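Local coordinates for protein carboxylase (Deinococcus radiodurans, PDB 5H80) that probably carries out the ATP-dependent carboxylation of biotin, as the biotin carboxylase domain of a single-chain bacterial carboxylase, at residues L434-S446 / L460-Y472. Numbering follows the deposited sequence.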
# COMPACT_ATOMS: atom_id res chain seq x y z
N LEU A 434 14.12 -6.34 11.68
CA LEU A 434 12.93 -5.99 12.52
C LEU A 434 12.83 -4.59 13.17
O LEU A 434 11.77 -3.97 13.15
CB LEU A 434 12.66 -7.14 13.57
CG LEU A 434 11.56 -7.00 14.64
CD1 LEU A 434 10.20 -7.12 14.00
CD2 LEU A 434 11.61 -8.11 15.72
N PRO A 435 13.90 -4.10 13.85
CA PRO A 435 13.82 -2.80 14.49
C PRO A 435 13.35 -1.65 13.57
O PRO A 435 12.48 -0.85 13.94
CB PRO A 435 15.22 -2.61 15.03
CG PRO A 435 15.75 -3.98 15.29
CD PRO A 435 15.23 -4.72 14.12
N GLY A 436 13.83 -1.66 12.35
CA GLY A 436 13.40 -0.68 11.31
C GLY A 436 11.87 -0.70 10.94
O GLY A 436 11.16 0.35 10.88
N LEU A 437 11.33 -1.94 10.95
CA LEU A 437 9.92 -2.17 10.77
C LEU A 437 9.12 -1.64 12.00
O LEU A 437 8.16 -0.93 11.79
CB LEU A 437 9.61 -3.70 10.57
CG LEU A 437 8.09 -3.99 10.37
CD1 LEU A 437 7.51 -3.37 9.12
CD2 LEU A 437 7.83 -5.54 10.38
N LEU A 438 9.54 -1.94 13.22
CA LEU A 438 8.88 -1.43 14.38
C LEU A 438 8.81 0.14 14.48
O LEU A 438 7.81 0.69 14.90
CB LEU A 438 9.52 -2.03 15.59
CG LEU A 438 9.43 -3.53 15.58
CD1 LEU A 438 10.39 -3.84 16.69
CD2 LEU A 438 8.03 -4.08 15.89
N ARG A 439 9.92 0.80 14.09
CA ARG A 439 10.13 2.26 14.08
C ARG A 439 9.12 2.81 13.06
O ARG A 439 8.36 3.74 13.38
CB ARG A 439 11.60 2.65 13.70
CG ARG A 439 12.66 2.45 14.77
CD ARG A 439 14.11 2.34 14.22
NE ARG A 439 15.03 1.89 15.28
CZ ARG A 439 16.15 1.16 15.06
NH1 ARG A 439 16.50 0.81 13.82
NH2 ARG A 439 16.94 0.77 16.10
N GLN A 440 9.04 2.23 11.89
CA GLN A 440 8.07 2.63 10.85
C GLN A 440 6.65 2.51 11.30
O GLN A 440 5.82 3.38 11.07
CB GLN A 440 8.32 1.82 9.62
CG GLN A 440 7.58 2.27 8.37
CD GLN A 440 7.90 1.35 7.15
OE1 GLN A 440 9.04 0.88 7.00
NE2 GLN A 440 6.90 1.12 6.28
N ALA A 441 6.35 1.39 11.96
CA ALA A 441 5.00 1.19 12.48
C ALA A 441 4.61 2.18 13.59
O ALA A 441 3.49 2.75 13.52
CB ALA A 441 4.83 -0.19 12.95
N ALA A 442 5.57 2.47 14.51
CA ALA A 442 5.33 3.47 15.54
C ALA A 442 5.07 4.85 14.94
O ALA A 442 4.12 5.55 15.30
CB ALA A 442 6.46 3.49 16.55
N THR A 443 5.86 5.22 13.93
CA THR A 443 5.59 6.48 13.22
C THR A 443 4.20 6.58 12.59
O THR A 443 3.44 7.57 12.79
CB THR A 443 6.72 6.79 12.27
OG1 THR A 443 7.95 6.82 13.03
CG2 THR A 443 6.45 8.04 11.54
N ALA A 444 3.80 5.52 11.89
CA ALA A 444 2.51 5.48 11.30
C ALA A 444 1.39 5.57 12.33
O ALA A 444 0.48 6.40 12.20
CB ALA A 444 2.37 4.21 10.45
N LEU A 445 1.47 4.85 13.44
CA LEU A 445 0.56 5.02 14.46
C LEU A 445 0.49 6.41 15.08
O LEU A 445 -0.61 6.89 15.40
CB LEU A 445 0.75 3.97 15.51
CG LEU A 445 0.37 2.60 15.05
CD1 LEU A 445 0.53 1.77 16.33
CD2 LEU A 445 -1.03 2.57 14.43
N SER A 446 1.62 7.11 15.11
CA SER A 446 1.68 8.44 15.73
C SER A 446 1.01 9.40 14.84
O SER A 446 0.58 10.51 15.36
CB SER A 446 3.15 8.85 15.91
OG SER A 446 3.76 9.26 14.64
N LEU A 460 -0.14 0.55 21.92
CA LEU A 460 0.50 0.01 20.68
C LEU A 460 1.87 0.60 20.52
O LEU A 460 2.79 -0.19 20.30
CB LEU A 460 -0.38 0.33 19.44
CG LEU A 460 -1.62 -0.63 19.35
CD1 LEU A 460 -2.58 -0.25 18.21
CD2 LEU A 460 -1.42 -2.12 19.38
N GLN A 461 2.04 1.92 20.74
CA GLN A 461 3.33 2.55 20.71
C GLN A 461 4.25 2.04 21.83
O GLN A 461 5.44 1.74 21.55
CB GLN A 461 3.18 4.06 20.59
CG GLN A 461 2.87 4.48 19.15
CD GLN A 461 2.26 5.83 19.06
OE1 GLN A 461 1.02 6.02 19.19
NE2 GLN A 461 3.10 6.80 18.87
N ALA A 462 3.75 1.76 23.04
CA ALA A 462 4.65 1.25 24.07
C ALA A 462 5.18 -0.14 23.69
O ALA A 462 6.37 -0.53 23.94
CB ALA A 462 3.97 1.23 25.42
N LEU A 463 4.29 -0.96 23.08
CA LEU A 463 4.62 -2.30 22.58
C LEU A 463 5.73 -2.21 21.57
O LEU A 463 6.75 -2.89 21.67
CB LEU A 463 3.39 -3.08 22.00
CG LEU A 463 2.31 -3.58 22.97
CD1 LEU A 463 1.18 -4.18 22.20
CD2 LEU A 463 2.88 -4.58 23.99
N LEU A 464 5.55 -1.34 20.60
CA LEU A 464 6.49 -1.26 19.52
C LEU A 464 7.90 -0.76 19.87
O LEU A 464 8.81 -1.17 19.13
CB LEU A 464 5.94 -0.43 18.37
CG LEU A 464 4.69 -0.99 17.67
CD1 LEU A 464 4.03 0.18 17.04
CD2 LEU A 464 5.03 -2.16 16.70
N HIS A 465 8.02 -0.02 20.95
CA HIS A 465 9.32 0.47 21.51
C HIS A 465 9.94 -0.45 22.54
O HIS A 465 11.11 -0.21 22.94
CB HIS A 465 9.11 1.85 22.12
CG HIS A 465 8.87 2.92 21.11
ND1 HIS A 465 7.62 3.28 20.72
CD2 HIS A 465 9.72 3.75 20.46
CE1 HIS A 465 7.69 4.28 19.87
NE2 HIS A 465 8.96 4.58 19.69
N HIS A 466 9.23 -1.49 23.00
CA HIS A 466 9.76 -2.33 24.03
C HIS A 466 10.92 -3.22 23.48
O HIS A 466 10.82 -3.81 22.42
CB HIS A 466 8.63 -3.14 24.69
CG HIS A 466 9.04 -3.78 25.98
ND1 HIS A 466 9.85 -4.89 26.06
CD2 HIS A 466 8.73 -3.47 27.26
CE1 HIS A 466 10.05 -5.21 27.33
NE2 HIS A 466 9.37 -4.35 28.07
N PRO A 467 12.07 -3.18 24.15
CA PRO A 467 13.20 -4.02 23.79
C PRO A 467 12.91 -5.46 23.52
O PRO A 467 13.57 -6.13 22.73
CB PRO A 467 14.11 -3.89 25.05
CG PRO A 467 13.68 -2.68 25.73
CD PRO A 467 12.23 -2.46 25.41
N ASP A 468 12.05 -6.07 24.36
CA ASP A 468 11.77 -7.42 24.15
C ASP A 468 11.01 -7.63 22.79
O ASP A 468 11.25 -8.59 22.14
CB ASP A 468 10.89 -8.07 25.26
CG ASP A 468 11.55 -8.09 26.64
OD1 ASP A 468 12.78 -7.89 26.77
OD2 ASP A 468 10.77 -8.35 27.59
N VAL A 469 10.23 -6.66 22.32
CA VAL A 469 9.61 -6.78 21.02
C VAL A 469 10.71 -6.54 19.89
O VAL A 469 10.78 -7.27 18.93
CB VAL A 469 8.46 -5.77 20.87
CG1 VAL A 469 7.88 -5.75 19.48
CG2 VAL A 469 7.35 -6.14 21.79
N GLN A 470 11.53 -5.50 20.12
CA GLN A 470 12.68 -5.25 19.27
C GLN A 470 13.63 -6.46 19.00
O GLN A 470 14.02 -6.64 17.85
CB GLN A 470 13.41 -4.08 19.82
CG GLN A 470 12.67 -2.77 19.75
CD GLN A 470 13.33 -1.70 20.58
OE1 GLN A 470 14.39 -1.90 21.15
NE2 GLN A 470 12.71 -0.55 20.63
N HIS A 471 13.83 -7.39 19.97
CA HIS A 471 14.57 -8.64 19.77
C HIS A 471 13.71 -9.89 19.58
O HIS A 471 14.27 -10.91 19.29
CB HIS A 471 15.45 -8.89 20.98
CG HIS A 471 16.52 -7.89 21.14
ND1 HIS A 471 17.54 -7.77 20.23
CD2 HIS A 471 16.67 -6.89 22.01
CE1 HIS A 471 18.37 -6.81 20.61
NE2 HIS A 471 17.85 -6.23 21.68
N TYR A 472 12.37 -9.66 19.56
CA TYR A 472 11.36 -10.68 19.49
C TYR A 472 11.59 -11.74 20.58
O TYR A 472 11.47 -12.96 20.23
CB TYR A 472 11.24 -11.24 18.05
CG TYR A 472 9.81 -11.42 17.67
CD1 TYR A 472 9.06 -10.29 17.28
CD2 TYR A 472 9.16 -12.66 17.81
CE1 TYR A 472 7.65 -10.41 17.01
CE2 TYR A 472 7.77 -12.80 17.46
CZ TYR A 472 7.03 -11.69 17.14
OH TYR A 472 5.67 -11.77 16.94
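Leu434 opens the contact with one methyl: its CD2 lies 3.4 Å from Val469 O and also touches CD1 of Tyr472, reaching the last turn before Tyr472, which at positive phi completes a Schellman motif. CG stands anti to the backbone N (chi1 175°), which carries the branch to this turn. One turn on, Leu438 divides its methyls. CD1 rests on Gln470 CA at 3.7 Å, while CD2 lies 3.7 Å from Leu464 CD2, the two side chains meeting at a slant, and approaches Val469 CG1. Were Leu438 an alanine, Leu464, Val469 and Gln470 would probably lose a shared neighbour, leaving a gap at the junction of helices 457-465 and 467-471. Ala441 and Ala442 keep the next turn low, and Leu464 enters it as a knob among Leu438, Ala441, Ala442 and Leu445, its CD1 3.7 Å from Ala442 N. Ala442 CB also meets His465 CE1 at 3.6 Å; the imidazole is steadied by its own helix, ND1 donating to Gln461 O at 2.8 Å, from the face of that carbonyl group opposite His465 N. Leu445 crosses Leu464 and Leu460 at about a right angle, CD1 lying 3.5 Å from Leu460 CB. With no hydrogen bond between the segments, this is a largely apolar contact of nearly antiparallel helices (163° for 434-446 and 460-465), with Leu464 as a knob in a four-residue hole, here within the biotin carboxylase C-terminal domain. Strands 367-374 and 421-429 receive Ala441, Leu445 and Leu460, and helix 483-490 packs against Ala462 and Leu463.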